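Local coordinates for protein periplasmic beta-glucosidase (Pseudomonas aeruginosa, PDB 6R5T) that probably hydrolyses terminal, non-reducing beta-D-glucosyl residues to release beta-D-glucose, as a periplasmic glycoside hydrolase of family 3, at residues 126-131 with 175-180. The protein carries 1 engineered substitution. Sequence-based numbering, arbitrary orientation.
Sequences MVDITR and VKHFAL. With BGC (beta-D-glucopyranose), chain C.
D128 and H177 form a buried His-carboxylate pair at the sugar-binding end of a TIM-barrel-like domain of glycoside hydrolase family 3, where the loop after strand 121-122 lies along the end of the neighbouring parallel strand 172-178. It is a worked example of second-shell positioning, in which a residue that does not touch the sugar orients one that does. The carboxylate of D128 grips H177 twice. OD1 takes the backbone N of H177 at 2.9 Å, and OD2 presents its syn lone pair to H177 ND1 at 2.8 Å, OD2 lying almost in the imidazole plane. Carboxylate and ring planes lie 30° apart, and the two bonds together restrain the turn of the imidazole; Y208 OH provides OD1 with a further hydrogen bond. With ND1 turned to D128, the other ring nitrogen, NE2, faces the bound glucose and hydrogen-bonds O1 of BGC at 2.7 Å. One residue earlier, K176 reaches the same O1 with NZ and also bonds O2, its chain running fully extended beyond CG; CG itself sits over one face of the H177 ring. The peptide between K176 and H177 is cis, and both of these successive side chains reach the same sugar oxygen. The backbones meet at a single bridge between M126 and K176, beside which V127 N donates to K176 O at 3.0 Å. M126, its CG anti to the backbone N (chi1 -173°), places that carbon obliquely against the imidazole, while its SD accepts a weak hydrogen bond from D128 N. V127, which also touches helices 146-161 and 206-213, meets V175 CG2 with its own CG2 at 3.6 Å.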
loop_
_atom_site.group_PDB
_atom_site.type_symbol
_atom_site.label_atom_id
_atom_site.label_comp_id
_atom_site.label_asym_id
_atom_site.label_seq_id
_atom_site.Cartn_x
_atom_site.Cartn_y
_atom_site.Cartn_z
ATOM N N MET A 126 22.183 -5.528 3.880
ATOM C CA MET A 126 20.740 -5.257 3.944
ATOM C C MET A 126 20.072 -5.957 2.780
ATOM O O MET A 126 20.440 -5.688 1.649
ATOM C CB MET A 126 20.522 -3.737 3.895
ATOM C CG MET A 126 19.077 -3.298 4.124
ATOM S SD MET A 126 18.096 -3.440 2.640
ATOM C CE MET A 126 16.792 -2.237 2.989
ATOM N N VAL A 127 19.154 -6.864 3.061
ATOM C CA VAL A 127 18.536 -7.743 2.040
ATOM C C VAL A 127 17.020 -7.690 2.094
ATOM O O VAL A 127 16.364 -8.661 1.647
ATOM C CB VAL A 127 19.079 -9.165 2.205
ATOM C CG1 VAL A 127 20.603 -9.139 2.097
ATOM C CG2 VAL A 127 18.666 -9.860 3.488
ATOM N N ASP A 128 16.472 -6.577 2.559
ATOM C CA ASP A 128 15.011 -6.403 2.599
ATOM C C ASP A 128 14.493 -6.187 1.174
ATOM O O ASP A 128 15.022 -5.333 0.476
ATOM C CB ASP A 128 14.645 -5.240 3.491
ATOM C CG ASP A 128 15.287 -5.252 4.864
ATOM O OD1 ASP A 128 15.334 -6.329 5.446
ATOM O OD2 ASP A 128 15.682 -4.193 5.309
ATOM N N ILE A 129 13.490 -6.961 0.731
ATOM C CA ILE A 129 12.790 -6.716 -0.546
ATOM C C ILE A 129 12.075 -5.379 -0.447
ATOM O O ILE A 129 11.374 -5.106 0.550
ATOM C CB ILE A 129 11.803 -7.876 -0.778
ATOM C CG1 ILE A 129 12.601 -9.156 -1.004
ATOM C CG2 ILE A 129 10.813 -7.635 -1.882
ATOM C CD1 ILE A 129 13.440 -9.142 -2.228
ATOM N N THR A 130 12.133 -4.600 -1.530
ATOM C CA THR A 130 11.461 -3.283 -1.581
ATOM C C THR A 130 10.568 -3.158 -2.819
ATOM O O THR A 130 11.057 -3.215 -3.925
ATOM C CB THR A 130 12.449 -2.126 -1.535
ATOM O OG1 THR A 130 13.364 -2.264 -2.629
ATOM C CG2 THR A 130 13.179 -2.129 -0.200
ATOM N N ARG A 131 9.271 -3.025 -2.563
ATOM C CA ARG A 131 8.263 -2.808 -3.625
ATOM C C ARG A 131 7.637 -1.403 -3.532
ATOM O O ARG A 131 6.776 -1.063 -4.417
ATOM C CB ARG A 131 7.172 -3.861 -3.525
ATOM C CG ARG A 131 7.652 -5.265 -3.841
ATOM C CD ARG A 131 6.543 -6.280 -3.646
ATOM N NE ARG A 131 6.977 -7.578 -4.164
ATOM C CZ ARG A 131 6.324 -8.706 -3.981
ATOM N NH1 ARG A 131 5.159 -8.712 -3.329
ATOM N NH2 ARG A 131 6.792 -9.800 -4.520
ATOM N N VAL A 175 23.516 -9.892 8.839
ATOM C CA VAL A 175 22.466 -9.689 7.805
ATOM C C VAL A 175 21.307 -8.935 8.469
ATOM O O VAL A 175 20.957 -9.179 9.639
ATOM C CB VAL A 175 22.022 -10.984 7.127
ATOM C CG1 VAL A 175 21.431 -12.007 8.078
ATOM C CG2 VAL A 175 21.068 -10.677 5.984
ATOM N N LYS A 176 20.701 -8.022 7.705
ATOM C CA LYS A 176 19.631 -7.150 8.287
ATOM C C LYS A 176 18.598 -6.882 7.177
ATOM O O LYS A 176 18.908 -7.092 6.006
ATOM C CB LYS A 176 20.249 -5.869 8.840
ATOM C CG LYS A 176 20.790 -4.883 7.820
ATOM C CD LYS A 176 21.555 -3.751 8.455
ATOM C CE LYS A 176 21.980 -2.672 7.511
ATOM N NZ LYS A 176 22.808 -1.674 8.235
ATOM N N HIS A 177 17.392 -6.452 7.521
ATOM C CA HIS A 177 16.832 -6.250 8.849
ATOM C C HIS A 177 15.773 -7.340 9.047
ATOM O O HIS A 177 14.761 -7.324 8.350
ATOM C CB HIS A 177 16.206 -4.868 8.974
ATOM C CG HIS A 177 17.128 -3.732 8.717
ATOM N ND1 HIS A 177 17.264 -3.186 7.453
ATOM C CD2 HIS A 177 17.893 -3.002 9.566
ATOM C CE1 HIS A 177 18.108 -2.157 7.573
ATOM N NE2 HIS A 177 18.514 -2.044 8.803
ATOM N N PHE A 178 16.006 -8.308 9.929
ATOM C CA PHE A 178 15.148 -9.514 10.012
ATOM C C PHE A 178 13.939 -9.123 10.841
ATOM O O PHE A 178 14.080 -8.940 12.068
ATOM C CB PHE A 178 15.978 -10.623 10.654
ATOM C CG PHE A 178 15.336 -11.973 10.602
ATOM C CD1 PHE A 178 15.049 -12.570 9.402
ATOM C CD2 PHE A 178 15.085 -12.680 11.772
ATOM C CE1 PHE A 178 14.513 -13.849 9.352
ATOM C CE2 PHE A 178 14.493 -13.939 11.730
ATOM C CZ PHE A 178 14.213 -14.534 10.511
ATOM N N ALA A 179 12.731 -8.959 10.243
ATOM C CA ALA A 179 12.434 -9.226 8.842
ATOM C C ALA A 179 11.325 -8.285 8.371
ATOM O O ALA A 179 10.540 -7.800 9.175
ATOM C CB ALA A 179 11.977 -10.663 8.665
ATOM N N LEU A 180 11.242 -8.176 7.032
ATOM C CA LEU A 180 10.110 -7.588 6.280
ATOM C C LEU A 180 10.110 -6.059 6.354
ATOM O O LEU A 180 9.098 -5.443 5.989
ATOM C CB LEU A 180 8.763 -8.110 6.795
ATOM C CG LEU A 180 8.613 -9.608 7.035
ATOM C CD1 LEU A 180 7.168 -9.928 7.354
ATOM C CD2 LEU A 180 9.133 -10.435 5.884
HETATM C C2 BGC C . 22.007 -0.014 11.425
HETATM C C3 BGC C . 22.035 0.468 12.889
HETATM C C4 BGC C . 21.217 1.788 12.917
HETATM C C5 BGC C . 19.788 1.428 12.472
HETATM C C6 BGC C . 18.876 2.633 12.390
HETATM C C1 BGC C . 20.550 -0.197 10.984
HETATM O O1 BGC C . 20.636 -0.513 9.629
HETATM O O2 BGC C . 22.693 -1.239 11.198
HETATM O O3 BGC C . 23.400 0.752 13.258
HETATM O O4 BGC C . 21.208 2.266 14.272
HETATM O O5 BGC C . 19.830 1.024 11.136
HETATM O O6 BGC C . 17.560 2.220 12.007
#